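Local atomic coordinates of aminotransferase, class V family protein (Trichomonas vaginalis, PDB entry 5F8V), a protein that probably catalyses the pyridoxal-phosphate-dependent transfer of an amino group between O-phospho-L-serine and 2-oxoglutarate, giving 3-phosphooxypyruvate and L-glutamate in serine biosynthesis. Residues 48-52 with 251-255; 85-90 with 149-153. All coordinates share one frame. Residues are numbered along the deposited sequence.

Contact 1: 48-52 with 251-255; sequences WMEEQ and IYFAN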
ATOM      1  N   TRP A  48      -2.140  17.261  -6.751  1.00 22.53           N
ATOM      2  CA  TRP A  48      -1.412  16.077  -6.282  1.00 22.05           C
ATOM      3  C   TRP A  48       0.022  16.014  -6.826  1.00 21.65           C
ATOM      4  O   TRP A  48       0.962  15.752  -6.076  1.00 20.26           O
ATOM      5  CB  TRP A  48      -2.126  14.739  -6.569  1.00 21.28           C
ATOM      6  CG  TRP A  48      -1.235  13.667  -6.050  1.00 21.11           C
ATOM      7  CD1 TRP A  48      -0.470  12.795  -6.777  1.00 20.82           C
ATOM      8  CD2 TRP A  48      -0.867  13.484  -4.688  1.00 20.71           C
ATOM      9  NE1 TRP A  48       0.307  12.034  -5.940  1.00 20.60           N
ATOM     10  CE2 TRP A  48       0.088  12.440  -4.649  1.00 20.70           C
ATOM     11  CE3 TRP A  48      -1.268  14.086  -3.484  1.00 20.58           C
ATOM     12  CZ2 TRP A  48       0.630  11.971  -3.451  1.00 20.13           C
ATOM     13  CZ3 TRP A  48      -0.723  13.625  -2.294  1.00 20.10           C
ATOM     14  CH2 TRP A  48       0.218  12.576  -2.290  1.00 20.16           C
ATOM     15  N   MET A  49       0.184  16.247  -8.125  1.00 22.05           N
ATOM     16  CA  MET A  49       1.515  16.232  -8.728  1.00 23.34           C
ATOM     17  C   MET A  49       2.509  17.209  -8.082  1.00 22.96           C
ATOM     18  O   MET A  49       3.695  16.921  -8.030  1.00 22.68           O
ATOM     19  CB  MET A  49       1.419  16.439 -10.243  1.00 24.80           C
ATOM     20  CG  MET A  49       0.898  15.194 -10.954  1.00 25.89           C
ATOM     21  SD  MET A  49       0.535  15.460 -12.696  1.00 29.03           S
ATOM     22  CE  MET A  49       2.172  15.609 -13.407  1.00 28.38           C
ATOM     23  N   GLU A  50       2.024  18.346  -7.586  1.00 23.25           N
ATOM     24  CA  GLU A  50       2.851  19.267  -6.790  1.00 23.67           C
ATOM     25  C   GLU A  50       3.232  18.684  -5.424  1.00 22.21           C
ATOM     26  O   GLU A  50       4.388  18.782  -5.010  1.00 21.39           O
ATOM     27  CB  GLU A  50       2.131  20.601  -6.580  1.00 25.31           C
ATOM     28  CG  GLU A  50       2.077  21.485  -7.810  1.00 27.47           C
ATOM     29  CD  GLU A  50       1.438  22.839  -7.527  1.00 29.28           C
ATOM     30  OE1 GLU A  50       0.328  22.877  -6.947  1.00 31.68           O
ATOM     31  OE2 GLU A  50       2.045  23.871  -7.888  1.00 31.38           O
ATOM     32  N   GLU A  51       2.257  18.094  -4.726  1.00 21.03           N
ATOM     33  CA  GLU A  51       2.497  17.515  -3.397  1.00 20.35           C
ATOM     34  C   GLU A  51       3.554  16.418  -3.446  1.00 19.28           C
ATOM     35  O   GLU A  51       4.458  16.384  -2.615  1.00 18.02           O
ATOM     36  CB  GLU A  51       1.197  16.955  -2.802  1.00 20.20           C
ATOM     37  CG  GLU A  51       1.324  16.280  -1.428  1.00 20.20           C
ATOM     38  CD  GLU A  51       1.697  17.222  -0.290  1.00 20.06           C
ATOM     39  OE1 GLU A  51       1.681  18.456  -0.458  1.00 19.76           O
ATOM     40  OE2 GLU A  51       1.994  16.721   0.808  1.00 19.64           O
ATOM     41  N   GLN A  52       3.433  15.525  -4.418  1.00 19.05           N
ATOM     42  CA  GLN A  52       4.354  14.395  -4.516  1.00 18.90           C
ATOM     43  C   GLN A  52       5.739  14.835  -4.943  1.00 18.48           C
ATOM     44  O   GLN A  52       6.729  14.319  -4.441  1.00 17.17           O
ATOM     45  CB  GLN A  52       3.830  13.335  -5.470  1.00 18.69           C
ATOM     46  CG  GLN A  52       4.698  12.083  -5.463  1.00 18.81           C
ATOM     47  CD  GLN A  52       4.039  10.910  -6.144  1.00 19.12           C
ATOM     48  OE1 GLN A  52       2.862  10.639  -5.928  1.00 19.47           O
ATOM     49  NE2 GLN A  52       4.810  10.178  -6.941  1.00 20.04           N
ATOM     50  N   ILE A 251       1.777   9.383   1.293  1.00 14.85           N
ATOM     51  CA  ILE A 251       2.834  10.272   0.812  1.00 14.52           C
ATOM     52  C   ILE A 251       2.649  11.669   1.390  1.00 14.29           C
ATOM     53  O   ILE A 251       3.600  12.259   1.900  1.00 14.03           O
ATOM     54  CB  ILE A 251       2.881  10.314  -0.739  1.00 14.67           C
ATOM     55  CG1 ILE A 251       3.305   8.942  -1.287  1.00 14.67           C
ATOM     56  CG2 ILE A 251       3.855  11.383  -1.239  1.00 14.38           C
ATOM     57  CD1 ILE A 251       2.800   8.655  -2.684  1.00 14.79           C
ATOM     58  N   TYR A 252       1.426  12.185   1.286  1.00 14.75           N
ATOM     59  CA  TYR A 252       1.017  13.441   1.935  1.00 15.29           C
ATOM     60  C   TYR A 252       1.375  13.455   3.427  1.00 15.55           C
ATOM     61  O   TYR A 252       1.913  14.440   3.932  1.00 15.45           O
ATOM     62  CB  TYR A 252      -0.502  13.670   1.736  1.00 15.64           C
ATOM     63  CG  TYR A 252      -1.217  14.447   2.825  1.00 15.72           C
ATOM     64  CD1 TYR A 252      -1.318  15.832   2.771  1.00 15.79           C
ATOM     65  CD2 TYR A 252      -1.820  13.788   3.900  1.00 15.87           C
ATOM     66  CE1 TYR A 252      -1.984  16.538   3.755  1.00 15.92           C
ATOM     67  CE2 TYR A 252      -2.477  14.489   4.898  1.00 15.88           C
ATOM     68  CZ  TYR A 252      -2.557  15.863   4.823  1.00 16.04           C
ATOM     69  OH  TYR A 252      -3.217  16.552   5.813  1.00 16.19           O
ATOM     70  N   PHE A 253       1.059  12.371   4.128  1.00 15.69           N
ATOM     71  CA  PHE A 253       1.316  12.304   5.561  1.00 16.11           C
ATOM     72  C   PHE A 253       2.807  12.168   5.867  1.00 15.79           C
ATOM     73  O   PHE A 253       3.306  12.778   6.806  1.00 16.29           O
ATOM     74  CB  PHE A 253       0.511  11.195   6.239  1.00 16.48           C
ATOM     75  CG  PHE A 253       0.380  11.393   7.721  1.00 16.78           C
ATOM     76  CD1 PHE A 253       1.194  10.700   8.610  1.00 16.99           C
ATOM     77  CD2 PHE A 253      -0.519  12.320   8.224  1.00 16.77           C
ATOM     78  CE1 PHE A 253       1.076  10.900   9.977  1.00 17.12           C
ATOM     79  CE2 PHE A 253      -0.630  12.534   9.587  1.00 17.06           C
ATOM     80  CZ  PHE A 253       0.169  11.824  10.463  1.00 17.00           C
ATOM     81  N   ALA A 254       3.513  11.389   5.060  1.00 15.60           N
ATOM     82  CA  ALA A 254       4.963  11.331   5.133  1.00 15.18           C
ATOM     83  C   ALA A 254       5.581  12.718   5.016  1.00 15.16           C
ATOM     84  O   ALA A 254       6.456  13.077   5.803  1.00 14.37           O
ATOM     85  CB  ALA A 254       5.510  10.416   4.049  1.00 15.23           C
ATOM     86  N   ASN A 255       5.090  13.498   4.052  1.00 15.40           N
ATOM     87  CA  ASN A 255       5.567  14.862   3.815  1.00 15.89           C
ATOM     88  C   ASN A 255       5.366  15.773   5.025  1.00 15.76           C
ATOM     89  O   ASN A 255       6.227  16.601   5.334  1.00 15.61           O
ATOM     90  CB  ASN A 255       4.896  15.462   2.569  1.00 16.46           C
ATOM     91  CG  ASN A 255       5.565  16.741   2.084  1.00 17.38           C
ATOM     92  OD1 ASN A 255       6.744  16.986   2.338  1.00 18.88           O
ATOM     93  ND2 ASN A 255       4.812  17.552   1.358  1.00 18.12           N
TER
HETATM   94  O   HOH W   1       1.849  17.460   3.262  1.00 12.03           O

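Contact 2: 85-90 with 149-153; sequences IPFNFI and AYFYY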
ATOM      1  N   ILE A  85      13.828  -6.735  -4.484  1.00 14.86           N
ATOM      2  CA  ILE A  85      15.277  -6.509  -4.522  1.00 14.92           C
ATOM      3  C   ILE A  85      16.002  -7.476  -5.490  1.00 15.09           C
ATOM      4  O   ILE A  85      16.673  -7.010  -6.421  1.00 15.09           O
ATOM      5  CB  ILE A  85      15.916  -6.517  -3.096  1.00 15.02           C
ATOM      6  CG1 ILE A  85      15.489  -5.277  -2.276  1.00 15.13           C
ATOM      7  CG2 ILE A  85      17.439  -6.620  -3.159  1.00 14.86           C
ATOM      8  CD1 ILE A  85      15.859  -3.914  -2.838  1.00 15.25           C
ATOM      9  N   PRO A  86      15.871  -8.806  -5.289  1.00 15.13           N
ATOM     10  CA  PRO A  86      16.548  -9.709  -6.223  1.00 15.09           C
ATOM     11  C   PRO A  86      16.022  -9.657  -7.663  1.00 14.92           C
ATOM     12  O   PRO A  86      16.830  -9.731  -8.588  1.00 15.05           O
ATOM     13  CB  PRO A  86      16.350 -11.101  -5.596  1.00 15.17           C
ATOM     14  CG  PRO A  86      15.223 -10.948  -4.634  1.00 14.94           C
ATOM     15  CD  PRO A  86      15.310  -9.539  -4.143  1.00 15.10           C
ATOM     16  N   PHE A  87      14.710  -9.522  -7.855  1.00 14.80           N
ATOM     17  CA  PHE A  87      14.145  -9.309  -9.201  1.00 14.49           C
ATOM     18  C   PHE A  87      14.877  -8.187  -9.933  1.00 14.65           C
ATOM     19  O   PHE A  87      15.236  -8.348 -11.101  1.00 14.33           O
ATOM     20  CB  PHE A  87      12.651  -8.964  -9.164  1.00 14.65           C
ATOM     21  CG  PHE A  87      11.748 -10.152  -9.133  1.00 15.08           C
ATOM     22  CD1 PHE A  87      11.656 -11.001 -10.239  1.00 15.00           C
ATOM     23  CD2 PHE A  87      10.973 -10.432  -8.006  1.00 15.17           C
ATOM     24  CE1 PHE A  87      10.828 -12.105 -10.210  1.00 14.95           C
ATOM     25  CE2 PHE A  87      10.138 -11.537  -7.981  1.00 15.13           C
ATOM     26  CZ  PHE A  87      10.063 -12.372  -9.087  1.00 15.14           C
ATOM     27  N   ASN A  88      15.122  -7.085  -9.216  1.00 14.50           N
ATOM     28  CA  ASN A  88      15.675  -5.854  -9.784  1.00 14.56           C
ATOM     29  C   ASN A  88      17.198  -5.764  -9.888  1.00 15.07           C
ATOM     30  O   ASN A  88      17.701  -5.077 -10.779  1.00 14.69           O
ATOM     31  CB  ASN A  88      15.167  -4.632  -8.987  1.00 14.31           C
ATOM     32  CG  ASN A  88      13.756  -4.223  -9.370  1.00 14.47           C
ATOM     33  OD1 ASN A  88      13.559  -3.461 -10.320  1.00 14.69           O
ATOM     34  ND2 ASN A  88      12.764  -4.700  -8.617  1.00 14.22           N
ATOM     35  N   PHE A  89      17.933  -6.414  -8.980  1.00 15.51           N
ATOM     36  CA  PHE A  89      19.371  -6.130  -8.810  1.00 15.88           C
ATOM     37  C   PHE A  89      20.352  -7.303  -8.906  1.00 16.09           C
ATOM     38  O   PHE A  89      21.563  -7.086  -8.787  1.00 15.91           O
ATOM     39  CB  PHE A  89      19.610  -5.407  -7.474  1.00 16.08           C
ATOM     40  CG  PHE A  89      18.857  -4.117  -7.330  1.00 16.18           C
ATOM     41  CD1 PHE A  89      19.023  -3.082  -8.254  1.00 16.27           C
ATOM     42  CD2 PHE A  89      17.998  -3.912  -6.247  1.00 16.11           C
ATOM     43  CE1 PHE A  89      18.330  -1.890  -8.109  1.00 15.79           C
ATOM     44  CE2 PHE A  89      17.311  -2.722  -6.103  1.00 15.98           C
ATOM     45  CZ  PHE A  89      17.481  -1.711  -7.035  1.00 15.92           C
ATOM     46  N   ILE A  90      19.867  -8.527  -9.103  1.00 16.59           N
ATOM     47  CA  ILE A  90      20.767  -9.645  -9.408  1.00 17.16           C
ATOM     48  C   ILE A  90      21.507  -9.367 -10.724  1.00 17.88           C
ATOM     49  O   ILE A  90      22.708  -9.597 -10.824  1.00 17.58           O
ATOM     50  CB  ILE A  90      20.015 -10.999  -9.481  1.00 17.30           C
ATOM     51  CG1 ILE A  90      19.598 -11.427  -8.067  1.00 17.30           C
ATOM     52  CG2 ILE A  90      20.884 -12.087 -10.120  1.00 17.48           C
ATOM     53  CD1 ILE A  90      18.638 -12.594  -8.031  1.00 17.49           C
ATOM     54  N   ALA A 149      26.127  -9.761  -6.691  1.00 18.01           N
ATOM     55  CA  ALA A 149      25.361  -8.659  -7.264  1.00 17.31           C
ATOM     56  C   ALA A 149      25.206  -7.514  -6.264  1.00 17.26           C
ATOM     57  O   ALA A 149      25.118  -6.337  -6.652  1.00 16.88           O
ATOM     58  CB  ALA A 149      23.988  -9.146  -7.717  1.00 17.62           C
ATOM     59  N   TYR A 150      25.148  -7.877  -4.985  1.00 16.69           N
ATOM     60  CA  TYR A 150      25.023  -6.917  -3.905  1.00 16.06           C
ATOM     61  C   TYR A 150      25.330  -7.576  -2.562  1.00 15.98           C
ATOM     62  O   TYR A 150      25.462  -8.810  -2.473  1.00 15.53           O
ATOM     63  CB  TYR A 150      23.612  -6.291  -3.899  1.00 16.07           C
ATOM     64  CG  TYR A 150      22.445  -7.270  -3.871  1.00 15.97           C
ATOM     65  CD1 TYR A 150      21.665  -7.495  -5.008  1.00 16.17           C
ATOM     66  CD2 TYR A 150      22.087  -7.936  -2.694  1.00 15.91           C
ATOM     67  CE1 TYR A 150      20.587  -8.378  -4.985  1.00 16.09           C
ATOM     68  CE2 TYR A 150      21.019  -8.819  -2.657  1.00 16.06           C
ATOM     69  CZ  TYR A 150      20.267  -9.032  -3.799  1.00 16.13           C
ATOM     70  OH  TYR A 150      19.212  -9.904  -3.749  1.00 16.15           O
ATOM     71  N   PHE A 151      25.463  -6.733  -1.541  1.00 15.42           N
ATOM     72  CA  PHE A 151      25.615  -7.135  -0.152  1.00 14.99           C
ATOM     73  C   PHE A 151      24.395  -6.575   0.581  1.00 14.75           C
ATOM     74  O   PHE A 151      24.274  -5.360   0.746  1.00 14.79           O
ATOM     75  CB  PHE A 151      26.906  -6.562   0.434  1.00 14.79           C
ATOM     76  CG  PHE A 151      27.167  -6.962   1.858  1.00 14.69           C
ATOM     77  CD1 PHE A 151      27.995  -8.042   2.152  1.00 15.02           C
ATOM     78  CD2 PHE A 151      26.596  -6.250   2.913  1.00 14.40           C
ATOM     79  CE1 PHE A 151      28.248  -8.403   3.467  1.00 14.84           C
ATOM     80  CE2 PHE A 151      26.836  -6.608   4.223  1.00 14.41           C
ATOM     81  CZ  PHE A 151      27.666  -7.688   4.505  1.00 14.73           C
ATOM     82  N   TYR A 152      23.487  -7.458   0.985  1.00 14.18           N
ATOM     83  CA  TYR A 152      22.246  -7.057   1.644  1.00 13.80           C
ATOM     84  C   TYR A 152      22.405  -7.136   3.152  1.00 13.28           C
ATOM     85  O   TYR A 152      22.964  -8.109   3.663  1.00 13.27           O
ATOM     86  CB  TYR A 152      21.088  -7.953   1.201  1.00 13.63           C
ATOM     87  CG  TYR A 152      19.759  -7.574   1.816  1.00 13.49           C
ATOM     88  CD1 TYR A 152      19.445  -7.920   3.138  1.00 13.38           C
ATOM     89  CD2 TYR A 152      18.809  -6.861   1.083  1.00 13.55           C
ATOM     90  CE1 TYR A 152      18.241  -7.557   3.707  1.00 13.23           C
ATOM     91  CE2 TYR A 152      17.595  -6.508   1.645  1.00 13.19           C
ATOM     92  CZ  TYR A 152      17.321  -6.862   2.950  1.00 12.99           C
ATOM     93  OH  TYR A 152      16.131  -6.511   3.504  1.00 12.90           O
ATOM     94  N   TYR A 153      21.899  -6.126   3.860  1.00 12.81           N
ATOM     95  CA  TYR A 153      21.859  -6.156   5.332  1.00 12.39           C
ATOM     96  C   TYR A 153      20.830  -5.210   5.921  1.00 12.10           C
ATOM     97  O   TYR A 153      20.350  -4.304   5.251  1.00 12.00           O
ATOM     98  CB  TYR A 153      23.236  -5.859   5.931  1.00 12.48           C
ATOM     99  CG  TYR A 153      23.586  -4.395   6.116  1.00 12.37           C
ATOM    100  CD1 TYR A 153      24.006  -3.613   5.044  1.00 12.37           C
ATOM    101  CD2 TYR A 153      23.534  -3.802   7.376  1.00 12.53           C
ATOM    102  CE1 TYR A 153      24.346  -2.270   5.216  1.00 12.37           C
ATOM    103  CE2 TYR A 153      23.881  -2.474   7.556  1.00 12.73           C
ATOM    104  CZ  TYR A 153      24.286  -1.708   6.467  1.00 12.58           C
ATOM    105  OH  TYR A 153      24.628  -0.393   6.666  1.00 12.49           O
TER

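Contact 1: 48-52 with 251-255
Two helical turns meet here with axes 10.5 Å apart and crossing at 45°, a gap bridged by long side chains of 48-52. Three of them start in the t rotamer. Trp48 leaves its helix sideways, and with chi1 at 179° the indole reaches across, so that the rim of its six-membered ring arrives edge-on: CH2 lies 3.8 Å from Ile251 CB, and CZ3 lies 4.0 Å from Tyr252 CB. The indole is held in this pose from its own helix, because Trp48 NE1 donates to Gln52 OE1 at 2.9 Å. Gln52 is nearly extended (t, t), and the same OE1 rests 3.8 Å from Ile251 CD1. The CA-to-CB bond of Glu51 points toward 251-255; its chi2 turns to p, which bends the carboxylate against the partner helix, with Glu51 OE2 3.6 Å from Tyr252 CA. There OE2 accepts an almost linear hydrogen bond from Asn255 ND2 (3.0 Å, 176°) and a second from a water 2.6 Å away, which also donates to Tyr252 O at 3.1 Å. One carboxylate oxygen thus collects direct and water-mediated links within a fully buried interface. Tyr252 swings its ring away from 48-52, and its hydroxyl bonds to Glu27. The contact joins helix 46-63 to helix 248-263, its centre about 20 Å from the centre of the chain. Farther along helix 46-63, Ala55 touches Ile251 and Asn255, while Glu54 and Arg58 bond the amide of Asn255; helix 18-26 packs against Tyr252 and Phe253.

Contact 2: 85-90 with 149-153
Ala149 opens the segment at a corner of the chain, its CB 3.4 Å from both Phe89 O and Ile90 O, so the methyl sits against the carbonyls of Phe89 and Ile90. Arg221 bonds the carbonyls of both Phe89 and Ala149. Tyr150 follows as the centrepiece: with chi1 at 53° (p) its ring reaches across to the helix. Ile85 CG2 makes an off-centre CH-pi contact 4.2 Å from the ring centroid, Phe89 CB packs 3.8 Å from Tyr150 CD1, and the ring edge faces Pro86 and the backbone at 89-90. Tyr150 OH lies 3.6 Å from Pro86 CB and hydrogen-bonds to Tyr98. Phe151 points out of reach, its backbone paired with strand 174-177. Tyr152 returns to the helix side, where CD2 brushes Ile85 CG2 at 4.5 Å. Helix and strand run nearly antiparallel (161°), as expected where a helix covers the mainly parallel central sheet of a fold-type I aminotransferase large domain. No hydrogen bond joins the two segments directly, so hydrophobic packing and van der Waals fit hold the helix on the sheet, while the Tyr150 hydroxyl and the carbonyls of Phe89 and Ile90 are satisfied by residues outside the two segments.

From the N terminus the chain passes strand 7-8 and helix 18-26 before entering helix 46-63, one half of contact 1, then passes through strand 69-75 at one edge of the sheet into helix 78-89. Strands 95-98 and 121-124 and helix 103-115 come next, before strand 148-154 returns to helix 78-89 and closes contact 2 over 58 intervening residues. The chain goes on through strands 174-177, 193-199 and 209-215 until helix 248-263 closes contact 1, whose much longer loop encloses contact 2 entirely. The two do not touch: their nearest atoms are about 17 Å apart and their centres about 28 Å. Contact 1 joins helix to helix; contact 2 fixes a helix on the sheet.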